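Beta-L-arabinobiosidase (Bacteroides thetaiotaomicron, PDB 5MQR) is a multidomain glycosidase of plant pectin breakdown that probably releases beta-L-arabinobiose and may also have exo-alpha-sialidase activity. Local coordinates at residues 67-79 against 90-104. Residues are numbered along the deposited sequence; the frame is centred on the assembly and turned at random.
Sequences SNGNGWTYNHQPM and QYLADPSDEHVPPSQ
Residues 74-79 and 90-94 belong to the two arms of a beta hairpin (strands 74-83 and 86-94) and pair antiparallel, their axes 4.6 Å apart, within one four-stranded antiparallel blade of the N-terminal beta propeller. Y74 faces D94 and H76 faces L92 in hydrogen-bonded pairs, with N75 opposite A93 between them; H76 N to L92 O is 2.9 Å. Q77, at positive phi, and P78 then form a beta bulge, and the ladder resumes one residue out of step where M79 N reaches Q90 O at 2.8 Å. Before the strand, T73 N donates almost straight to P95 O.

The P95 ring covers one face of W72, its CD 3.7 Å from the centroid of the six-membered ring in a CH-pi contact, while the Q104 amide lies nearly parallel, 13° off, over the opposite face toward the rim. A93 O meets the edge at CZ3. With an alanine here, P95 and the Q104 amide would probably face a gap where the indole now lies.

Near N75, a water joins N75 OD1, N68 O and Y91 OH, while N75 ND2 donates to W72 O and E396 O. On the face shared with H76, Y74 holds CG anti to its N (chi1 176°), which sets one ring face against E98, whose CA lies over its centre; Y74 OH donates to E98 OE1 at 2.6 Å, on the anti side of a carboxylate also salt-bridged to K395.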
loop_
_atom_site.group_PDB
_atom_site.type_symbol
_atom_site.label_atom_id
_atom_site.label_comp_id
_atom_site.label_asym_id
_atom_site.label_seq_id
_atom_site.Cartn_x
_atom_site.Cartn_y
_atom_site.Cartn_z
ATOM N N SER A 67 -20.833 33.128 13.649
ATOM C CA SER A 67 -20.054 31.904 13.436
ATOM C C SER A 67 -20.726 30.631 13.937
ATOM O O SER A 67 -20.292 29.551 13.550
ATOM C CB SER A 67 -18.643 32.015 14.053
ATOM O OG SER A 67 -18.689 32.023 15.473
ATOM N N ASN A 68 -21.749 30.753 14.798
ATOM C CA ASN A 68 -22.496 29.596 15.290
ATOM C C ASN A 68 -23.986 29.593 14.923
ATOM O O ASN A 68 -24.781 28.891 15.556
ATOM C CB ASN A 68 -22.277 29.398 16.803
ATOM C CG ASN A 68 -22.886 30.503 17.662
ATOM O OD1 ASN A 68 -23.902 31.115 17.314
ATOM N ND2 ASN A 68 -22.266 30.745 18.815
ATOM N N GLY A 69 -24.347 30.364 13.899
ATOM C CA GLY A 69 -25.727 30.449 13.444
ATOM C C GLY A 69 -26.646 31.154 14.417
ATOM O O GLY A 69 -27.850 30.881 14.440
ATOM N N ASN A 70 -26.077 32.089 15.191
ATOM C CA ASN A 70 -26.808 32.911 16.176
ATOM C C ASN A 70 -27.569 32.106 17.222
ATOM O O ASN A 70 -28.719 32.395 17.532
ATOM C CB ASN A 70 -27.700 33.948 15.476
ATOM C CG ASN A 70 -26.879 35.006 14.757
ATOM O OD1 ASN A 70 -26.901 35.071 13.520
ATOM N ND2 ASN A 70 -26.101 35.825 15.531
ATOM N N GLY A 71 -26.894 31.085 17.747
ATOM C CA GLY A 71 -27.348 30.374 18.941
ATOM C C GLY A 71 -28.327 29.247 18.740
ATOM O O GLY A 71 -28.822 28.689 19.718
ATOM N N TRP A 72 -28.602 28.885 17.496
ATOM C CA TRP A 72 -29.495 27.758 17.232
ATOM C C TRP A 72 -28.734 26.446 17.532
ATOM O O TRP A 72 -27.557 26.303 17.165
ATOM C CB TRP A 72 -29.999 27.825 15.794
ATOM C CG TRP A 72 -30.915 28.982 15.522
ATOM C CD1 TRP A 72 -30.915 30.185 16.146
ATOM C CD2 TRP A 72 -31.942 29.055 14.529
ATOM N NE1 TRP A 72 -31.889 30.993 15.634
ATOM C CE2 TRP A 72 -32.540 30.323 14.639
ATOM C CE3 TRP A 72 -32.436 28.167 13.581
ATOM C CZ2 TRP A 72 -33.610 30.723 13.834
ATOM C CZ3 TRP A 72 -33.501 28.558 12.795
ATOM C CH2 TRP A 72 -34.071 29.822 12.920
ATOM N N THR A 73 -29.386 25.524 18.248
ATOM C CA THR A 73 -28.729 24.309 18.741
ATOM C C THR A 73 -29.211 22.985 18.134
ATOM O O THR A 73 -28.684 21.943 18.502
ATOM C CB THR A 73 -28.802 24.203 20.268
ATOM O OG1 THR A 73 -30.154 23.998 20.667
ATOM C CG2 THR A 73 -28.239 25.477 20.913
ATOM N N TYR A 74 -30.190 23.033 17.230
ATOM C CA TYR A 74 -30.498 21.937 16.324
ATOM C C TYR A 74 -29.930 22.290 14.963
ATOM O O TYR A 74 -30.422 23.200 14.307
ATOM C CB TYR A 74 -32.008 21.684 16.205
ATOM C CG TYR A 74 -32.349 20.600 15.191
ATOM C CD1 TYR A 74 -32.276 19.264 15.536
ATOM C CD2 TYR A 74 -32.731 20.920 13.891
ATOM C CE1 TYR A 74 -32.580 18.269 14.625
ATOM C CE2 TYR A 74 -33.031 19.935 12.967
ATOM C CZ TYR A 74 -32.948 18.609 13.338
ATOM O OH TYR A 74 -33.242 17.622 12.429
ATOM N N ASN A 75 -28.895 21.557 14.551
ATOM C CA ASN A 75 -28.202 21.790 13.297
ATOM C C ASN A 75 -27.934 20.411 12.685
ATOM O O ASN A 75 -27.320 19.567 13.347
ATOM C CB ASN A 75 -26.881 22.534 13.535
ATOM C CG ASN A 75 -27.060 23.877 14.264
ATOM O OD1 ASN A 75 -27.479 24.873 13.659
ATOM N ND2 ASN A 75 -26.729 23.903 15.570
ATOM N N HIS A 76 -28.368 20.175 11.435
ATOM C CA HIS A 76 -28.368 18.819 10.864
ATOM C C HIS A 76 -28.409 18.833 9.337
ATOM O O HIS A 76 -28.560 19.891 8.721
ATOM C CB HIS A 76 -29.574 18.065 11.425
ATOM C CG HIS A 76 -29.522 16.578 11.294
ATOM N ND1 HIS A 76 -28.366 15.834 11.425
ATOM C CD2 HIS A 76 -30.521 15.683 11.106
ATOM C CE1 HIS A 76 -28.651 14.556 11.306
ATOM N NE2 HIS A 76 -29.953 14.435 11.116
ATOM N N GLN A 77 -28.223 17.652 8.743
ATOM C CA GLN A 77 -28.485 17.399 7.325
ATOM C C GLN A 77 -27.637 18.254 6.394
ATOM O O GLN A 77 -28.170 19.102 5.651
ATOM C CB GLN A 77 -29.965 17.586 7.037
ATOM C CG GLN A 77 -30.378 17.056 5.674
ATOM C CD GLN A 77 -31.479 16.041 5.768
ATOM O OE1 GLN A 77 -31.346 14.926 5.237
ATOM N NE2 GLN A 77 -32.559 16.386 6.483
ATOM N N PRO A 78 -26.306 18.057 6.454
ATOM C CA PRO A 78 -25.455 18.831 5.577
ATOM C C PRO A 78 -25.483 18.356 4.129
ATOM O O PRO A 78 -25.743 17.176 3.868
ATOM C CB PRO A 78 -24.057 18.668 6.196
ATOM C CG PRO A 78 -24.110 17.351 6.877
ATOM C CD PRO A 78 -25.525 17.198 7.363
HETATM N N MSE A 79 -25.228 19.293 3.225
HETATM C CA MSE A 79 -25.004 19.041 1.796
HETATM C C MSE A 79 -23.687 19.659 1.440
HETATM O O MSE A 79 -23.228 20.601 2.097
HETATM C CB MSE A 79 -26.087 19.660 0.919
HETATM C CG MSE A 79 -27.495 19.248 1.345
HETATM SE SE MSE A 79 -27.834 17.387 0.791
HETATM C CE MSE A 79 -28.816 16.776 2.404
ATOM N N GLN A 90 -23.933 23.342 3.011
ATOM C CA GLN A 90 -25.306 23.751 3.324
ATOM C C GLN A 90 -25.756 22.905 4.505
ATOM O O GLN A 90 -25.407 21.732 4.569
ATOM C CB GLN A 90 -26.211 23.461 2.135
ATOM C CG GLN A 90 -27.547 24.138 2.180
ATOM C CD GLN A 90 -28.649 23.416 1.394
ATOM O OE1 GLN A 90 -28.965 22.266 1.681
ATOM N NE2 GLN A 90 -29.264 24.110 0.439
ATOM N N TYR A 91 -26.501 23.488 5.440
ATOM C CA TYR A 91 -27.116 22.726 6.513
ATOM C C TYR A 91 -28.397 23.399 6.985
ATOM O O TYR A 91 -28.629 24.566 6.707
ATOM C CB TYR A 91 -26.128 22.469 7.676
ATOM C CG TYR A 91 -25.774 23.637 8.561
ATOM C CD1 TYR A 91 -24.698 24.474 8.251
ATOM C CD2 TYR A 91 -26.497 23.896 9.722
ATOM C CE1 TYR A 91 -24.350 25.541 9.072
ATOM C CE2 TYR A 91 -26.169 24.970 10.550
ATOM C CZ TYR A 91 -25.115 25.799 10.217
ATOM O OH TYR A 91 -24.789 26.839 11.045
ATOM N N LEU A 92 -29.230 22.646 7.689
ATOM C CA LEU A 92 -30.450 23.202 8.205
ATOM C C LEU A 92 -30.479 23.254 9.703
ATOM O O LEU A 92 -29.770 22.535 10.372
ATOM C CB LEU A 92 -31.676 22.510 7.652
ATOM C CG LEU A 92 -31.939 21.063 7.957
ATOM C CD1 LEU A 92 -32.777 20.871 9.221
ATOM C CD2 LEU A 92 -32.655 20.488 6.712
ATOM N N ALA A 93 -31.303 24.156 10.211
ATOM C CA ALA A 93 -31.270 24.484 11.609
ATOM C C ALA A 93 -32.626 24.943 12.100
ATOM O O ALA A 93 -33.377 25.607 11.384
ATOM C CB ALA A 93 -30.206 25.560 11.870
ATOM N N ASP A 94 -32.910 24.575 13.344
ATOM C CA ASP A 94 -34.004 25.113 14.125
ATOM C C ASP A 94 -33.370 25.577 15.461
ATOM O O ASP A 94 -32.260 25.128 15.833
ATOM C CB ASP A 94 -35.056 24.035 14.416
ATOM C CG ASP A 94 -35.837 23.543 13.151
ATOM O OD1 ASP A 94 -35.258 23.349 12.063
ATOM O OD2 ASP A 94 -37.052 23.292 13.282
ATOM N N PRO A 95 -34.057 26.470 16.195
ATOM C CA PRO A 95 -33.465 26.942 17.443
ATOM C C PRO A 95 -33.133 25.861 18.460
ATOM O O PRO A 95 -32.135 26.007 19.169
ATOM C CB PRO A 95 -34.522 27.907 17.989
ATOM C CG PRO A 95 -35.078 28.499 16.738
ATOM C CD PRO A 95 -35.197 27.317 15.803
ATOM N N SER A 96 -33.905 24.778 18.516
ATOM C CA SER A 96 -33.559 23.728 19.472
ATOM C C SER A 96 -34.067 22.321 19.198
ATOM O O SER A 96 -33.418 21.363 19.612
ATOM C CB SER A 96 -34.035 24.145 20.872
ATOM O OG SER A 96 -35.429 24.369 20.851
ATOM N N ASP A 97 -35.226 22.197 18.558
ATOM C CA ASP A 97 -35.926 20.923 18.441
ATOM C C ASP A 97 -36.274 20.625 16.976
ATOM O O ASP A 97 -36.705 21.511 16.225
ATOM C CB ASP A 97 -37.193 20.975 19.280
ATOM C CG ASP A 97 -36.904 21.072 20.776
ATOM O OD1 ASP A 97 -36.672 22.180 21.302
ATOM O OD2 ASP A 97 -36.907 20.029 21.447
ATOM N N GLU A 98 -36.063 19.381 16.575
ATOM C CA GLU A 98 -36.452 18.901 15.245
ATOM C C GLU A 98 -37.946 19.064 15.072
ATOM O O GLU A 98 -38.733 18.731 15.981
ATOM C CB GLU A 98 -36.066 17.422 15.038
ATOM C CG GLU A 98 -36.217 16.920 13.601
ATOM C CD GLU A 98 -35.591 15.546 13.368
ATOM O OE1 GLU A 98 -34.350 15.440 13.332
ATOM O OE2 GLU A 98 -36.354 14.566 13.238
ATOM N N HIS A 99 -38.308 19.653 13.928
ATOM C CA HIS A 99 -39.698 19.910 13.549
ATOM C C HIS A 99 -40.425 20.906 14.454
ATOM O O HIS A 99 -41.675 20.966 14.448
ATOM C CB HIS A 99 -40.496 18.593 13.461
ATOM C CG HIS A 99 -39.899 17.584 12.520
ATOM N ND1 HIS A 99 -40.204 16.241 12.579
ATOM C CD2 HIS A 99 -39.023 17.727 11.494
ATOM C CE1 HIS A 99 -39.542 15.600 11.632
ATOM N NE2 HIS A 99 -38.816 16.479 10.963
ATOM N N VAL A 100 -39.660 21.695 15.210
ATOM C CA VAL A 100 -40.226 22.785 15.990
ATOM C C VAL A 100 -39.705 24.068 15.365
ATOM O O VAL A 100 -38.492 24.323 15.398
ATOM C CB VAL A 100 -39.882 22.697 17.497
ATOM C CG1 VAL A 100 -40.470 23.892 18.261
ATOM C CG2 VAL A 100 -40.402 21.377 18.066
ATOM N N PRO A 101 -40.610 24.874 14.783
ATOM C CA PRO A 101 -40.183 26.093 14.095
ATOM C C PRO A 101 -39.621 27.146 15.059
ATOM O O PRO A 101 -39.843 27.024 16.260
ATOM C CB PRO A 101 -41.462 26.596 13.436
ATOM C CG PRO A 101 -42.576 26.026 14.254
ATOM C CD PRO A 101 -42.077 24.749 14.855
ATOM N N PRO A 102 -38.898 28.156 14.574
ATOM C CA PRO A 102 -38.598 28.350 13.150
ATOM C C PRO A 102 -37.493 27.440 12.616
ATOM O O PRO A 102 -36.909 26.651 13.351
ATOM C CB PRO A 102 -38.211 29.846 13.062
ATOM C CG PRO A 102 -37.751 30.208 14.437
ATOM C CD PRO A 102 -38.530 29.335 15.385
ATOM N N SER A 103 -37.249 27.545 11.320
ATOM C CA SER A 103 -36.405 26.610 10.611
ATOM C C SER A 103 -35.882 27.309 9.378
ATOM O O SER A 103 -36.642 28.023 8.697
ATOM C CB SER A 103 -37.232 25.376 10.217
ATOM O OG SER A 103 -36.431 24.331 9.686
ATOM N N GLN A 104 -34.605 27.102 9.080
ATOM C CA GLN A 104 -33.972 27.746 7.941
ATOM C C GLN A 104 -32.778 26.954 7.487
ATOM O O GLN A 104 -32.388 26.001 8.163
ATOM C CB GLN A 104 -33.524 29.154 8.304
ATOM C CG GLN A 104 -32.453 29.194 9.368
ATOM C CD GLN A 104 -32.338 30.542 10.049
ATOM O OE1 GLN A 104 -33.209 31.404 9.936
ATOM N NE2 GLN A 104 -31.240 30.727 10.773
HETATM O O HOH W 1 -26.130 27.046 13.359
HETATM O O HOH W 2 -29.900 32.183 12.903
HETATM O O HOH W 3 -30.995 27.809 20.881
HETATM O O HOH W 4 -31.128 21.501 21.059
HETATM O O HOH W 5 -29.473 21.244 4.125
#